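Local coordinates for hypothetical protein (Rhodococcus sp., PDB 2NS0) that is of unknown function but may be related to S-adenosylmethionine tRNA ribosyltransferases and probably has a helix-turn-helix-type fold, at residues G57-T62 with I79-T84. Numbering follows the deposited sequence.
Sequences GEVEVT and IRWTRT
E60 and R80 face each other as an antiparallel hydrogen-bonded pair, held through both backbone and side chains. E60 N gives to R80 O and R80 N returns to E60 O at 3.0 Å. Their side chains repeat the pairing on the same face of the sheet: R80 NE and R80 NH2 converge on one oxygen, E60 OE1, each at 2.9 Å. The guanidinium presents its edge, its plane 49° from that of the carboxylate, and both nitrogens meet E60 OE1 from above one face of the carboxylate plane. A water also donates to E60 OE1 and accepts from R83 N. R80 NH1 gives to a second water, bonded to T62 OG1, while T62 CG2 lies over one guanidinium face, 3.5 Å from R80 NH1. A leucine in place of R80 would probably leave the E60 carboxylate without its ionic mate and freer to turn. The setting is a small antiparallel sheet with 59-63 as its central strand and 78-81 at one edge, consistent with the wing of a winged helix-turn-helix domain; V59 CG2 touches I79 CG2, and both side chains pack on L16 of helix 5-18. Just past strand 78-81, T82 meets the turn where G57 ends helix 43-55 in a Schellman motif, and spends two donors there: T82 N to E58 O, and T82 OG1, anti to its carbonyl carbon (chi1 -56°), to G57 O at 2.9 Å. E58 O also touches the edge of the W81 ring, 3.4 Å from W81 CE3, and the E58 carboxylate pairs with R13.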
ATOM      1  N   GLY A  57       7.174  -9.656   3.589  1.00 17.10           N
ATOM      2  CA  GLY A  57       6.966 -10.553   2.487  1.00 15.81           C
ATOM      3  C   GLY A  57       5.507 -10.757   2.142  1.00 16.14           C
ATOM      4  O   GLY A  57       5.226 -11.539   1.248  1.00 15.57           O
ATOM      5  N   GLU A  58       4.600 -10.040   2.818  1.00 16.12           N
ATOM      6  CA  GLU A  58       3.141 -10.138   2.586  1.00 16.82           C
ATOM      7  C   GLU A  58       2.653  -9.511   1.257  1.00 16.72           C
ATOM      8  O   GLU A  58       1.747 -10.049   0.581  1.00 15.87           O
ATOM      9  CB  GLU A  58       2.393  -9.450   3.724  1.00 16.98           C
ATOM     10  CG  GLU A  58       2.663 -10.116   5.063  1.00 20.27           C
ATOM     11  CD  GLU A  58       1.641  -9.753   6.140  1.00 22.00           C
ATOM     12  OE1 GLU A  58       0.635  -9.085   5.823  1.00 22.42           O
ATOM     13  OE2 GLU A  58       1.855 -10.181   7.294  1.00 24.11           O
ATOM     14  N   VAL A  59       3.226  -8.362   0.916  1.00 16.08           N
ATOM     15  CA  VAL A  59       2.887  -7.665  -0.301  1.00 16.17           C
ATOM     16  C   VAL A  59       4.169  -7.337  -1.049  1.00 17.44           C
ATOM     17  O   VAL A  59       5.255  -7.387  -0.456  1.00 16.79           O
ATOM     18  CB  VAL A  59       2.080  -6.334  -0.017  1.00 16.28           C
ATOM     19  CG1 VAL A  59       0.821  -6.602   0.862  1.00 15.11           C
ATOM     20  CG2 VAL A  59       2.976  -5.227   0.537  1.00 15.92           C
ATOM     21  N   GLU A  60       4.032  -7.028  -2.343  1.00 17.77           N
ATOM     22  CA  GLU A  60       5.097  -6.393  -3.123  1.00 18.99           C
ATOM     23  C   GLU A  60       4.612  -5.053  -3.654  1.00 19.47           C
ATOM     24  O   GLU A  60       3.415  -4.863  -3.977  1.00 20.03           O
ATOM     25  CB  GLU A  60       5.505  -7.247  -4.331  1.00 19.26           C
ATOM     26  CG  GLU A  60       6.190  -8.547  -3.961  1.00 21.05           C
ATOM     27  CD  GLU A  60       6.263  -9.501  -5.111  1.00 22.28           C
ATOM     28  OE1 GLU A  60       5.222  -9.708  -5.792  1.00 26.91           O
ATOM     29  OE2 GLU A  60       7.376 -10.019  -5.352  1.00 23.61           O
ATOM     30  N   VAL A  61       5.554  -4.138  -3.800  1.00 18.94           N
ATOM     31  CA  VAL A  61       5.242  -2.843  -4.368  1.00 19.44           C
ATOM     32  C   VAL A  61       5.957  -2.831  -5.722  1.00 20.13           C
ATOM     33  O   VAL A  61       7.125  -3.286  -5.819  1.00 20.23           O
ATOM     34  CB  VAL A  61       5.797  -1.691  -3.462  1.00 19.42           C
ATOM     35  CG1 VAL A  61       5.639  -0.327  -4.157  1.00 20.46           C
ATOM     36  CG2 VAL A  61       5.183  -1.720  -2.028  1.00 17.47           C
ATOM     37  N   THR A  62       5.264  -2.348  -6.759  1.00 20.18           N
ATOM     38  CA  THR A  62       5.828  -2.267  -8.102  1.00 20.14           C
ATOM     39  C   THR A  62       5.704  -0.863  -8.669  1.00 19.81           C
ATOM     40  O   THR A  62       4.831  -0.090  -8.295  1.00 20.43           O
ATOM     41  CB  THR A  62       5.190  -3.282  -9.117  1.00 19.66           C
ATOM     42  OG1 THR A  62       3.834  -2.917  -9.376  1.00 22.34           O
ATOM     43  CG2 THR A  62       5.247  -4.758  -8.588  1.00 22.29           C
ATOM     44  N   ILE A  79       0.441  -1.643  -5.339  1.00 17.81           N
ATOM     45  CA  ILE A  79       0.628  -2.598  -4.210  1.00 17.49           C
ATOM     46  C   ILE A  79      -0.159  -3.870  -4.470  1.00 18.02           C
ATOM     47  O   ILE A  79      -1.335  -3.787  -4.775  1.00 18.23           O
ATOM     48  CB  ILE A  79       0.177  -1.987  -2.835  1.00 17.52           C
ATOM     49  CG1 ILE A  79       0.817  -0.603  -2.613  1.00 18.52           C
ATOM     50  CG2 ILE A  79       0.473  -2.928  -1.679  1.00 17.20           C
ATOM     51  CD1 ILE A  79       0.075   0.281  -1.503  1.00 18.94           C
ATOM     52  N   ARG A  80       0.494  -5.031  -4.363  1.00 17.09           N
ATOM     53  CA  ARG A  80      -0.113  -6.337  -4.659  1.00 17.66           C
ATOM     54  C   ARG A  80       0.286  -7.352  -3.580  1.00 17.71           C
ATOM     55  O   ARG A  80       1.351  -7.227  -2.938  1.00 18.07           O
ATOM     56  CB  ARG A  80       0.347  -6.867  -6.057  1.00 16.55           C
ATOM     57  CG  ARG A  80       1.825  -7.306  -6.101  1.00 15.73           C
ATOM     58  CD  ARG A  80       2.355  -7.329  -7.519  1.00 19.51           C
ATOM     59  NE  ARG A  80       3.639  -8.030  -7.602  1.00 20.27           N
ATOM     60  CZ  ARG A  80       4.356  -8.215  -8.711  1.00 21.23           C
ATOM     61  NH1 ARG A  80       3.965  -7.749  -9.925  1.00 15.87           N
ATOM     62  NH2 ARG A  80       5.479  -8.897  -8.592  1.00 18.25           N
ATOM     63  N   TRP A  81      -0.568  -8.343  -3.360  1.00 18.88           N
ATOM     64  CA  TRP A  81      -0.173  -9.529  -2.592  1.00 18.55           C
ATOM     65  C   TRP A  81       1.043 -10.159  -3.265  1.00 20.04           C
ATOM     66  O   TRP A  81       1.113 -10.261  -4.500  1.00 19.68           O
ATOM     67  CB  TRP A  81      -1.306 -10.545  -2.624  1.00 19.60           C
ATOM     68  CG  TRP A  81      -2.540 -10.222  -1.806  1.00 17.44           C
ATOM     69  CD1 TRP A  81      -3.843 -10.296  -2.228  1.00 18.04           C
ATOM     70  CD2 TRP A  81      -2.583  -9.797  -0.429  1.00 18.06           C
ATOM     71  NE1 TRP A  81      -4.681  -9.973  -1.207  1.00 16.88           N
ATOM     72  CE2 TRP A  81      -3.939  -9.651  -0.089  1.00 17.15           C
ATOM     73  CE3 TRP A  81      -1.597  -9.554   0.554  1.00 15.66           C
ATOM     74  CZ2 TRP A  81      -4.367  -9.269   1.213  1.00 19.93           C
ATOM     75  CZ3 TRP A  81      -2.002  -9.167   1.830  1.00 19.68           C
ATOM     76  CH2 TRP A  81      -3.388  -9.022   2.152  1.00 18.64           C
ATOM     77  N   THR A  82       2.014 -10.587  -2.474  1.00 20.22           N
ATOM     78  CA  THR A  82       3.044 -11.491  -2.971  1.00 21.58           C
ATOM     79  C   THR A  82       2.375 -12.805  -3.424  1.00 23.58           C
ATOM     80  O   THR A  82       1.476 -13.342  -2.740  1.00 23.13           O
ATOM     81  CB  THR A  82       4.061 -11.786  -1.870  1.00 21.00           C
ATOM     82  OG1 THR A  82       4.585 -10.549  -1.404  1.00 19.09           O
ATOM     83  CG2 THR A  82       5.233 -12.622  -2.364  1.00 21.36           C
ATOM     84  N   ARG A  83       2.794 -13.317  -4.580  1.00 25.32           N
ATOM     85  CA  ARG A  83       2.266 -14.600  -5.055  1.00 27.44           C
ATOM     86  C   ARG A  83       3.324 -15.655  -5.383  1.00 28.93           C
ATOM     87  O   ARG A  83       3.062 -16.604  -6.119  1.00 29.38           O
ATOM     88  CB  ARG A  83       1.302 -14.389  -6.236  1.00 28.56           C
ATOM     89  CG  ARG A  83      -0.066 -13.800  -5.802  1.00 28.27           C
ATOM     90  CD  ARG A  83      -1.104 -13.946  -6.924  1.00 27.41           C
ATOM     91  NE  ARG A  83      -1.359 -15.342  -7.244  1.00 24.80           N
ATOM     92  CZ  ARG A  83      -2.245 -16.092  -6.595  1.00 28.16           C
ATOM     93  NH1 ARG A  83      -2.955 -15.567  -5.586  1.00 24.18           N
ATOM     94  NH2 ARG A  83      -2.410 -17.376  -6.931  1.00 27.89           N
ATOM     95  N   THR A  84       4.516 -15.503  -4.797  1.00 29.95           N
ATOM     96  CA  THR A  84       5.610 -16.422  -5.018  1.00 30.21           C
ATOM     97  C   THR A  84       5.169 -17.824  -4.568  1.00 31.70           C
ATOM     98  O   THR A  84       4.526 -18.001  -3.518  1.00 31.77           O
ATOM     99  CB  THR A  84       6.933 -15.965  -4.271  1.00 30.35           C
ATOM    100  OG1 THR A  84       7.029 -14.531  -4.255  1.00 27.07           O
ATOM    101  CG2 THR A  84       8.222 -16.599  -4.937  1.00 28.79           C
TER
HETATM  102  O   HOH W   1       4.196 -12.170  -6.503  1.00 21.54           O
HETATM  103  O   HOH W   2       2.339  -4.996 -10.402  1.00 18.93           O